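PDB 2NRH: type III pantothenate kinase from Campylobacter jejuni, which probably catalyses the ATP-dependent phosphorylation of pantothenate, the first step of coenzyme A biosynthesis, working as a homodimer with a monovalent cation. Local coordinates for residues 8-13 / 42-47; 36-41 / 54-59; 93-98 / 109-114. The protein carries 2 engineered substitutions. One frame throughout, in Å; residues are numbered along the deposited sequence.

Interaction 1 (8-13 / 42-47). With SO4 (sulfate ion), chain D.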
loop_
_atom_site.group_PDB
_atom_site.type_symbol
_atom_site.label_atom_id
_atom_site.label_comp_id
_atom_site.label_asym_id
_atom_site.label_seq_id
_atom_site.Cartn_x
_atom_site.Cartn_y
_atom_site.Cartn_z
ATOM N N ILE B 8 23.149 -6.703 -5.605
ATOM C CA ILE B 8 22.350 -7.895 -5.880
ATOM C C ILE B 8 21.050 -7.992 -5.046
ATOM O O ILE B 8 21.087 -8.005 -3.833
ATOM C CB ILE B 8 23.208 -9.191 -5.686
ATOM C CG1 ILE B 8 24.465 -9.133 -6.539
ATOM C CG2 ILE B 8 22.351 -10.502 -5.973
ATOM C CD1 ILE B 8 25.669 -9.966 -6.001
ATOM N N GLY B 9 19.910 -8.054 -5.722
ATOM C CA GLY B 9 18.614 -8.142 -5.098
ATOM C C GLY B 9 17.959 -9.524 -5.243
ATOM O O GLY B 9 18.571 -10.498 -5.708
ATOM N N ASN B 10 16.706 -9.588 -4.833
ATOM C CA ASN B 10 15.854 -10.738 -5.040
ATOM C C ASN B 10 15.369 -10.979 -6.472
ATOM O O ASN B 10 14.965 -12.098 -6.793
ATOM C CB ASN B 10 14.688 -10.689 -4.066
ATOM C CG ASN B 10 15.137 -10.984 -2.630
ATOM O OD1 ASN B 10 15.803 -12.021 -2.347
ATOM N ND2 ASN B 10 14.792 -10.090 -1.714
ATOM N N SER B 11 15.456 -9.962 -7.333
ATOM C CA SER B 11 15.041 -10.123 -8.724
ATOM C C SER B 11 16.061 -9.707 -9.817
ATOM O O SER B 11 16.005 -10.191 -10.955
ATOM C CB SER B 11 13.724 -9.358 -8.931
ATOM O OG SER B 11 12.659 -9.963 -8.224
ATOM N N ASN B 12 16.945 -8.783 -9.444
ATOM C CA ASN B 12 17.880 -8.136 -10.331
ATOM C C ASN B 12 19.236 -8.074 -9.638
ATOM O O ASN B 12 19.331 -7.962 -8.399
ATOM C CB ASN B 12 17.461 -6.654 -10.581
ATOM C CG ASN B 12 15.972 -6.486 -10.950
ATOM O OD1 ASN B 12 15.506 -7.024 -11.969
ATOM N ND2 ASN B 12 15.226 -5.719 -10.114
ATOM N N ALA B 13 20.286 -8.113 -10.442
ATOM C CA ALA B 13 21.600 -7.660 -10.011
ATOM C C ALA B 13 21.873 -6.470 -10.932
ATOM O O ALA B 13 21.778 -6.571 -12.165
ATOM C CB ALA B 13 22.634 -8.742 -10.136
ATOM N N ASN B 42 24.597 -7.846 -1.267
ATOM C CA ASN B 42 23.586 -8.839 -1.633
ATOM C C ASN B 42 22.528 -8.967 -0.535
ATOM O O ASN B 42 22.879 -9.063 0.626
ATOM C CB ASN B 42 24.275 -10.195 -1.917
ATOM C CG ASN B 42 23.286 -11.324 -2.006
ATOM O OD1 ASN B 42 22.351 -11.277 -2.813
ATOM N ND2 ASN B 42 23.479 -12.354 -1.182
ATOM N N VAL B 43 21.248 -8.926 -0.922
ATOM C CA VAL B 43 20.128 -9.201 -0.004
ATOM C C VAL B 43 19.469 -10.530 -0.355
ATOM O O VAL B 43 18.585 -10.982 0.306
ATOM C CB VAL B 43 19.013 -8.056 0.021
ATOM C CG1 VAL B 43 19.601 -6.746 0.498
ATOM C CG2 VAL B 43 18.279 -7.927 -1.339
ATOM N N ASN B 44 19.917 -11.153 -1.415
ATOM C CA ASN B 44 19.343 -12.397 -1.814
ATOM C C ASN B 44 19.910 -13.591 -0.973
ATOM O O ASN B 44 21.077 -13.999 -1.104
ATOM C CB ASN B 44 19.580 -12.584 -3.321
ATOM C CG ASN B 44 18.796 -13.717 -3.891
ATOM O OD1 ASN B 44 18.618 -14.761 -3.241
ATOM N ND2 ASN B 44 18.314 -13.543 -5.127
ATOM N N GLU B 45 19.071 -14.164 -0.140
ATOM C CA GLU B 45 19.560 -15.191 0.769
ATOM C C GLU B 45 19.921 -16.450 -0.011
ATOM O O GLU B 45 20.703 -17.313 0.456
ATOM C CB GLU B 45 18.443 -15.529 1.718
ATOM C CG GLU B 45 17.962 -14.324 2.545
ATOM C CD GLU B 45 18.893 -14.060 3.687
ATOM O OE1 GLU B 45 19.243 -15.047 4.390
ATOM O OE2 GLU B 45 19.292 -12.883 3.860
ATOM N N HIS B 46 19.313 -16.550 -1.186
ATOM C CA HIS B 46 19.432 -17.702 -2.004
ATOM C C HIS B 46 20.781 -17.741 -2.713
ATOM O O HIS B 46 21.173 -18.795 -3.205
ATOM C CB HIS B 46 18.245 -17.761 -2.981
ATOM C CG HIS B 46 16.932 -17.940 -2.292
ATOM N ND1 HIS B 46 16.569 -19.115 -1.671
ATOM C CD2 HIS B 46 15.922 -17.075 -2.068
ATOM C CE1 HIS B 46 15.374 -18.976 -1.127
ATOM N NE2 HIS B 46 14.968 -17.734 -1.329
ATOM N N LEU B 47 21.495 -16.617 -2.769
ATOM C CA LEU B 47 22.675 -16.543 -3.611
ATOM C C LEU B 47 23.937 -16.521 -2.813
ATOM O O LEU B 47 25.029 -16.384 -3.382
ATOM C CB LEU B 47 22.660 -15.339 -4.593
ATOM C CG LEU B 47 21.565 -15.107 -5.661
ATOM C CD1 LEU B 47 21.848 -13.853 -6.427
ATOM C CD2 LEU B 47 21.344 -16.276 -6.620
HETATM S S SO4 D . 14.835 -6.376 -6.481
HETATM O O1 SO4 D . 14.356 -4.994 -6.475
HETATM O O2 SO4 D . 13.756 -7.184 -7.058
HETATM O O3 SO4 D . 16.021 -6.466 -7.322
HETATM O O4 SO4 D . 15.129 -6.829 -5.105
HETATM O O HOH W 1 16.027 -14.545 -6.185
HETATM O O HOH W 2 16.332 -13.684 -0.282
#
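Two donors grip Asn-44 O: ND2 of Asn-42, 2.9 Å away, and the backbone N of Leu-47. They fold 42-47 into a compact bend beside 8-13, the turn joining strands 4-8 and 12-16 that serves as a phosphate-binding loop in the actin-like ATPase fold, consistent with the predicted ATP site here. Two successive Asx turns shape the bend. OD1 of Asn-42 takes the N-H of Asn-44 from above its carbonyl plane, and OD1 of Asn-44 takes that of His-46 within its own plane. With CG anti to the backbone N (chi1 -169°), Asn-44 reaches across to the turn, where ND2 donates to a lone pair of Gly-9 O at 3.1 Å. A water bridges ND2 to Asn-10 O; with OD1 taken by His-46 N, three bonds fix the rotation of the amide. The parallel pairing of Ile-8 with Asn-42 ends in a nearly straight bond from Val-43 N to Ile-8 O. On the turn's other side, the backbone N atoms of Asn-10 and Asn-12 bond weakly to a sulfate. On the face carrying Ile-8 and Asn-42, Ile-8 CG2 touches Asn-42 OD1. Leu-47 CD1 is a tight 3.4 Å from Ile-8 CG2.

Interaction 2 (36-41 / 54-59). Engineered in segment 54-59: Asn-56 (natural residue Lys).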
loop_
_atom_site.group_PDB
_atom_site.type_symbol
_atom_site.label_atom_id
_atom_site.label_comp_id
_atom_site.label_asym_id
_atom_site.label_seq_id
_atom_site.Cartn_x
_atom_site.Cartn_y
_atom_site.Cartn_z
ATOM N N GLN B 36 37.827 -10.382 -13.706
ATOM C CA GLN B 36 38.124 -9.220 -12.828
ATOM C C GLN B 36 37.319 -9.159 -11.534
ATOM O O GLN B 36 36.184 -9.629 -11.477
ATOM C CB GLN B 36 38.058 -7.856 -13.560
ATOM C CG GLN B 36 36.641 -7.245 -13.801
ATOM C CD GLN B 36 36.616 -5.675 -13.784
ATOM O OE1 GLN B 36 36.975 -5.025 -12.789
ATOM N NE2 GLN B 36 36.146 -5.091 -14.879
ATOM N N LYS B 37 37.939 -8.583 -10.502
ATOM C CA LYS B 37 37.289 -8.291 -9.223
ATOM C C LYS B 37 35.902 -7.668 -9.412
ATOM O O LYS B 37 35.724 -6.702 -10.190
ATOM C CB LYS B 37 38.146 -7.322 -8.383
ATOM C CG LYS B 37 38.935 -7.987 -7.276
ATOM C CD LYS B 37 39.800 -6.993 -6.522
ATOM C CE LYS B 37 40.867 -7.726 -5.667
ATOM N NZ LYS B 37 42.014 -8.366 -6.433
ATOM N N ILE B 38 34.934 -8.241 -8.701
ATOM C CA ILE B 38 33.647 -7.619 -8.543
ATOM C C ILE B 38 33.348 -7.382 -7.057
ATOM O O ILE B 38 33.239 -8.328 -6.284
ATOM C CB ILE B 38 32.511 -8.460 -9.192
ATOM C CG1 ILE B 38 32.766 -8.636 -10.702
ATOM C CG2 ILE B 38 31.171 -7.785 -8.924
ATOM C CD1 ILE B 38 31.826 -9.657 -11.467
ATOM N N PHE B 39 33.198 -6.115 -6.687
ATOM C CA PHE B 39 32.706 -5.715 -5.359
ATOM C C PHE B 39 31.200 -5.786 -5.269
ATOM O O PHE B 39 30.506 -5.397 -6.191
ATOM C CB PHE B 39 33.219 -4.323 -5.047
ATOM C CG PHE B 39 34.726 -4.254 -5.088
ATOM C CD1 PHE B 39 35.490 -4.686 -3.973
ATOM C CD2 PHE B 39 35.391 -3.855 -6.249
ATOM C CE1 PHE B 39 36.906 -4.665 -3.989
ATOM C CE2 PHE B 39 36.815 -3.829 -6.271
ATOM C CZ PHE B 39 37.561 -4.235 -5.122
ATOM N N TYR B 40 30.663 -6.330 -4.189
ATOM C CA TYR B 40 29.239 -6.507 -4.169
ATOM C C TYR B 40 28.611 -6.247 -2.811
ATOM O O TYR B 40 29.295 -6.291 -1.792
ATOM C CB TYR B 40 28.879 -7.894 -4.705
ATOM C CG TYR B 40 29.095 -9.027 -3.747
ATOM C CD1 TYR B 40 28.054 -9.473 -2.939
ATOM C CD2 TYR B 40 30.348 -9.677 -3.642
ATOM C CE1 TYR B 40 28.226 -10.542 -2.038
ATOM C CE2 TYR B 40 30.532 -10.749 -2.746
ATOM C CZ TYR B 40 29.468 -11.179 -1.952
ATOM O OH TYR B 40 29.619 -12.220 -1.061
ATOM N N ILE B 41 27.307 -5.967 -2.828
ATOM C CA ILE B 41 26.380 -6.213 -1.698
ATOM C C ILE B 41 25.202 -7.116 -2.187
ATOM O O ILE B 41 24.839 -7.151 -3.372
ATOM C CB ILE B 41 25.852 -4.923 -1.121
ATOM C CG1 ILE B 41 24.948 -4.198 -2.131
ATOM C CG2 ILE B 41 27.017 -4.021 -0.641
ATOM C CD1 ILE B 41 24.381 -2.918 -1.605
ATOM N N GLN B 54 32.431 -17.913 -5.920
ATOM C CA GLN B 54 33.061 -17.005 -6.910
ATOM C C GLN B 54 34.134 -16.196 -6.211
ATOM O O GLN B 54 33.828 -15.246 -5.499
ATOM C CB GLN B 54 32.059 -16.030 -7.516
ATOM C CG GLN B 54 30.747 -16.620 -8.052
ATOM C CD GLN B 54 30.923 -17.971 -8.756
ATOM O OE1 GLN B 54 31.640 -18.071 -9.733
ATOM N NE2 GLN B 54 30.235 -19.002 -8.267
ATOM N N LYS B 55 35.388 -16.581 -6.408
ATOM C CA LYS B 55 36.517 -15.929 -5.715
ATOM C C LYS B 55 36.757 -14.503 -6.164
ATOM O O LYS B 55 37.263 -13.709 -5.403
ATOM C CB LYS B 55 37.801 -16.763 -5.838
ATOM C CG LYS B 55 37.603 -18.186 -5.299
ATOM C CD LYS B 55 38.678 -19.204 -5.776
ATOM C CE LYS B 55 38.184 -20.638 -5.425
ATOM N NZ LYS B 55 39.148 -21.717 -5.757
ATOM N N ASN B 56 36.364 -14.180 -7.391
ATOM C CA ASN B 56 36.468 -12.819 -7.877
ATOM C C ASN B 56 35.432 -11.881 -7.253
ATOM O O ASN B 56 35.496 -10.668 -7.448
ATOM C CB ASN B 56 36.422 -12.767 -9.415
ATOM C CG ASN B 56 35.077 -13.224 -9.981
ATOM O OD1 ASN B 56 34.545 -14.246 -9.558
ATOM N ND2 ASN B 56 34.538 -12.487 -10.952
ATOM N N PHE B 57 34.486 -12.439 -6.503
ATOM C CA PHE B 57 33.447 -11.642 -5.872
ATOM C C PHE B 57 33.742 -11.287 -4.381
ATOM O O PHE B 57 34.013 -12.163 -3.546
ATOM C CB PHE B 57 32.100 -12.351 -5.986
ATOM C CG PHE B 57 31.291 -11.971 -7.193
ATOM C CD1 PHE B 57 31.484 -12.615 -8.411
ATOM C CD2 PHE B 57 30.282 -11.021 -7.092
ATOM C CE1 PHE B 57 30.683 -12.296 -9.529
ATOM C CE2 PHE B 57 29.478 -10.690 -8.201
ATOM C CZ PHE B 57 29.669 -11.317 -9.415
ATOM N N ILE B 58 33.654 -9.993 -4.077
ATOM C CA ILE B 58 34.198 -9.431 -2.861
ATOM C C ILE B 58 33.156 -8.573 -2.118
ATOM O O ILE B 58 32.748 -7.505 -2.590
ATOM C CB ILE B 58 35.473 -8.640 -3.187
ATOM C CG1 ILE B 58 36.566 -9.656 -3.527
ATOM C CG2 ILE B 58 35.852 -7.698 -2.011
ATOM C CD1 ILE B 58 37.599 -9.127 -4.364
ATOM N N ASN B 59 32.730 -9.079 -0.968
ATOM C CA ASN B 59 31.553 -8.598 -0.249
ATOM C C ASN B 59 31.901 -7.312 0.497
ATOM O O ASN B 59 32.871 -7.269 1.278
ATOM C CB ASN B 59 31.046 -9.702 0.681
ATOM C CG ASN B 59 29.688 -9.399 1.303
ATOM O OD1 ASN B 59 29.068 -8.369 1.078
ATOM N ND2 ASN B 59 29.251 -10.301 2.144
#
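Strands 38-41 and 57-59 run side by side in parallel, the two ends of a beta-alpha-beta crossover, and the aromatic packing is on the face that carries Ile-38, Tyr-40, Phe-57 and Asn-59. Ile-38 and Phe-57 point the same way. The CB of Ile-38 sits over the centre of the phenyl ring, 3.9 Å from its centroid, while its CD1 reaches the far end of the ring, 3.4 Å from Phe-57 CZ. Tyr-40 holds CG in the crowded position between N and carbonyl carbon (chi1 77°), which swings its ring across the partner strand. There Phe-57 turns an edge toward the tyrosine face in an offset edge-to-face pair, planes 63° apart. The Tyr-40 ring also lies over Asn-59, with the CA of Asn-59 above one face and the amide stacked almost parallel to it, 15° between planes; Asn-59 OD1 accepts from the N of Glu-61. On the other face of the sheet Phe-39 and Ile-58 lie side by side, CD1 against CG2. Three backbone bonds join the two segments, the straightest from Ile-38 N to Asn-56 O at 2.8 Å.

Toward the start of both segments the contact loosens into solvent. A type I turn brings in the engineered Asn-56, whose ND2 makes a weak bond to Gln-36 O at 3.3 Å. The aliphatic chain of exposed Lys-37 crosses the tip of Ile-58 obliquely, a tight local touch with Lys-37 CG 3.4 Å from Ile-58 CD1. Strand 57-59 is outermost of its sheet within the chain, with 38-42 between it and strand 4-8. Leu-51 of the crossover helix 48-53 packs on Tyr-40 and Phe-57, while helix 75-81 meets Ile-41 on the opposite face.

Interaction 3 (93-98 / 109-114). With SO4 (sulfate ion), chain D.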
loop_
_atom_site.group_PDB
_atom_site.type_symbol
_atom_site.label_atom_id
_atom_site.label_comp_id
_atom_site.label_asym_id
_atom_site.label_seq_id
_atom_site.Cartn_x
_atom_site.Cartn_y
_atom_site.Cartn_z
ATOM N N GLY B 93 11.391 0.848 -5.695
ATOM C CA GLY B 93 11.415 -0.261 -6.661
ATOM C C GLY B 93 10.265 -1.205 -6.350
ATOM O O GLY B 93 9.117 -0.768 -6.191
ATOM N N SER B 94 10.597 -2.488 -6.223
ATOM C CA SER B 94 9.667 -3.570 -5.911
ATOM C C SER B 94 8.983 -3.337 -4.615
ATOM O O SER B 94 7.875 -3.790 -4.403
ATOM C CB SER B 94 10.427 -4.870 -5.706
ATOM O OG SER B 94 11.326 -5.020 -6.748
ATOM N N ALA B 95 9.727 -2.721 -3.720
ATOM C CA ALA B 95 9.239 -2.268 -2.440
ATOM C C ALA B 95 9.643 -0.801 -2.402
ATOM O O ALA B 95 10.503 -0.369 -3.165
ATOM C CB ALA B 95 9.924 -3.060 -1.303
ATOM N N ILE B 96 8.990 -0.042 -1.559
ATOM C CA ILE B 96 9.326 1.352 -1.276
ATOM C C ILE B 96 9.803 1.385 0.199
ATOM O O ILE B 96 9.066 1.055 1.108
ATOM C CB ILE B 96 8.088 2.251 -1.530
ATOM C CG1 ILE B 96 7.818 2.305 -3.043
ATOM C CG2 ILE B 96 8.247 3.678 -0.973
ATOM C CD1 ILE B 96 6.535 3.097 -3.429
ATOM N N THR B 97 11.078 1.677 0.405
ATOM C CA THR B 97 11.602 1.849 1.776
ATOM C C THR B 97 11.928 3.314 2.010
ATOM O O THR B 97 12.449 3.979 1.132
ATOM C CB THR B 97 12.821 0.980 2.012
ATOM O OG1 THR B 97 13.849 1.372 1.084
ATOM C CG2 THR B 97 12.425 -0.475 1.784
ATOM N N ILE B 98 11.515 3.823 3.166
ATOM C CA ILE B 98 11.741 5.224 3.558
ATOM C C ILE B 98 12.591 5.226 4.821
ATOM O O ILE B 98 12.196 4.724 5.850
ATOM C CB ILE B 98 10.394 5.975 3.782
ATOM C CG1 ILE B 98 9.525 5.983 2.538
ATOM C CG2 ILE B 98 10.636 7.451 4.098
ATOM C CD1 ILE B 98 8.440 4.965 2.496
ATOM N N GLY B 109 12.867 3.709 9.969
ATOM C CA GLY B 109 12.458 3.683 8.562
ATOM C C GLY B 109 11.228 2.808 8.402
ATOM O O GLY B 109 10.820 2.088 9.353
ATOM N N PHE B 110 10.628 2.846 7.218
ATOM C CA PHE B 110 9.454 1.999 6.981
ATOM C C PHE B 110 9.267 1.611 5.538
ATOM O O PHE B 110 9.939 2.140 4.650
ATOM C CB PHE B 110 8.174 2.614 7.529
ATOM C CG PHE B 110 7.884 3.978 6.994
ATOM C CD1 PHE B 110 6.932 4.139 5.966
ATOM C CD2 PHE B 110 8.542 5.109 7.523
ATOM C CE1 PHE B 110 6.655 5.417 5.445
ATOM C CE2 PHE B 110 8.252 6.404 7.035
ATOM C CZ PHE B 110 7.313 6.578 5.983
ATOM N N ILE B 111 8.314 0.703 5.338
ATOM C CA ILE B 111 8.182 -0.027 4.077
ATOM C C ILE B 111 6.751 0.011 3.556
ATOM O O ILE B 111 5.701 -0.085 4.303
ATOM C CB ILE B 111 8.683 -1.543 4.197
ATOM C CG1 ILE B 111 10.055 -1.620 4.847
ATOM C CG2 ILE B 111 8.639 -2.292 2.841
ATOM C CD1 ILE B 111 10.358 -2.986 5.350
ATOM N N LEU B 112 6.703 0.138 2.258
ATOM C CA LEU B 112 5.416 0.171 1.563
ATOM C C LEU B 112 5.458 -0.825 0.415
ATOM O O LEU B 112 6.538 -1.100 -0.116
ATOM C CB LEU B 112 5.279 1.599 1.023
ATOM C CG LEU B 112 4.419 2.716 1.638
ATOM C CD1 LEU B 112 4.251 2.584 3.052
ATOM C CD2 LEU B 112 4.918 4.111 1.284
ATOM N N PRO B 113 4.305 -1.290 -0.072
ATOM C CA PRO B 113 4.513 -2.023 -1.350
ATOM C C PRO B 113 5.050 -1.117 -2.467
ATOM O O PRO B 113 4.785 0.113 -2.472
ATOM C CB PRO B 113 3.087 -2.539 -1.724
ATOM C CG PRO B 113 2.271 -2.433 -0.463
ATOM C CD PRO B 113 2.873 -1.168 0.236
ATOM N N GLY B 114 5.840 -1.703 -3.362
ATOM C CA GLY B 114 6.123 -1.103 -4.656
ATOM C C GLY B 114 4.864 -0.908 -5.477
ATOM O O GLY B 114 3.855 -1.581 -5.262
HETATM S S SO4 D . 14.835 -6.376 -6.481
HETATM O O1 SO4 D . 14.356 -4.994 -6.475
HETATM O O2 SO4 D . 13.756 -7.184 -7.058
HETATM O O3 SO4 D . 16.021 -6.466 -7.322
HETATM O O4 SO4 D . 15.129 -6.829 -5.105
#
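Ile-98 lays its CB over one face of the Phe-110 ring, 4.0 Å from the centroid and toward the rim, and brings CD1 to 3.5 Å from Phe-110 CE1. The same CD1 touches Leu-112 CD2, and the CB atoms of Ile-96 and Leu-112 meet one step further along, so four apolar side chains line one face of this antiparallel hairpin. Phe-110 gets there with CG in the crowded position between N and carbonyl carbon (chi1 56°), which carries its ring over the neighbouring strand. On the other face Thr-97 and Ile-111 lie side by side, CG2 to CG1.

The backbone sets this register. Ile-96 with Leu-112 and Ile-98 with Phe-110 are hydrogen-bonded pairs; the shortest bond runs from Ile-98 N to Phe-110 O at 2.7 Å. At the open end Gly-114, the N-cap of helix 115-125, fits closely against the carbonyls of Gly-93 and Ser-94. Beside it the Ser-94 hydroxyl donates from OG to sulfate O1 at 3.0 Å, consistent with the predicted ATP-binding role of this serine.

Strand 87-92 flanks strand 95-102 on its other side, helix 146-165 packs on Ile-96, Phe-110 and Leu-112, and Arg-77 of helix 75-81 meets Thr-97 and Ile-111. Tyr-152 of the second subunit brings its ring against Phe-110 at the dimer interface.

From the N terminus, the chain leaves 8-13, runs through strand 21-25 and helix 26-30, and enters 36-41 before interaction 1 closes at 42-47. Interaction 2 closes afterwards, at 54-59, so the two cross, and their shared strand 38-42 joins them through a probable backbone bond from Ile-8 N to Ile-41 O. Together they tie strands 4-8, 38-42 and 57-59 of the N-terminal sheet. Interaction 3 follows in series as a local hairpin at one side of the second sheet, which has the same strand order. It does not touch interaction 1, yet both reach the same sulfate, which sits between the two halves of the actin-like fold.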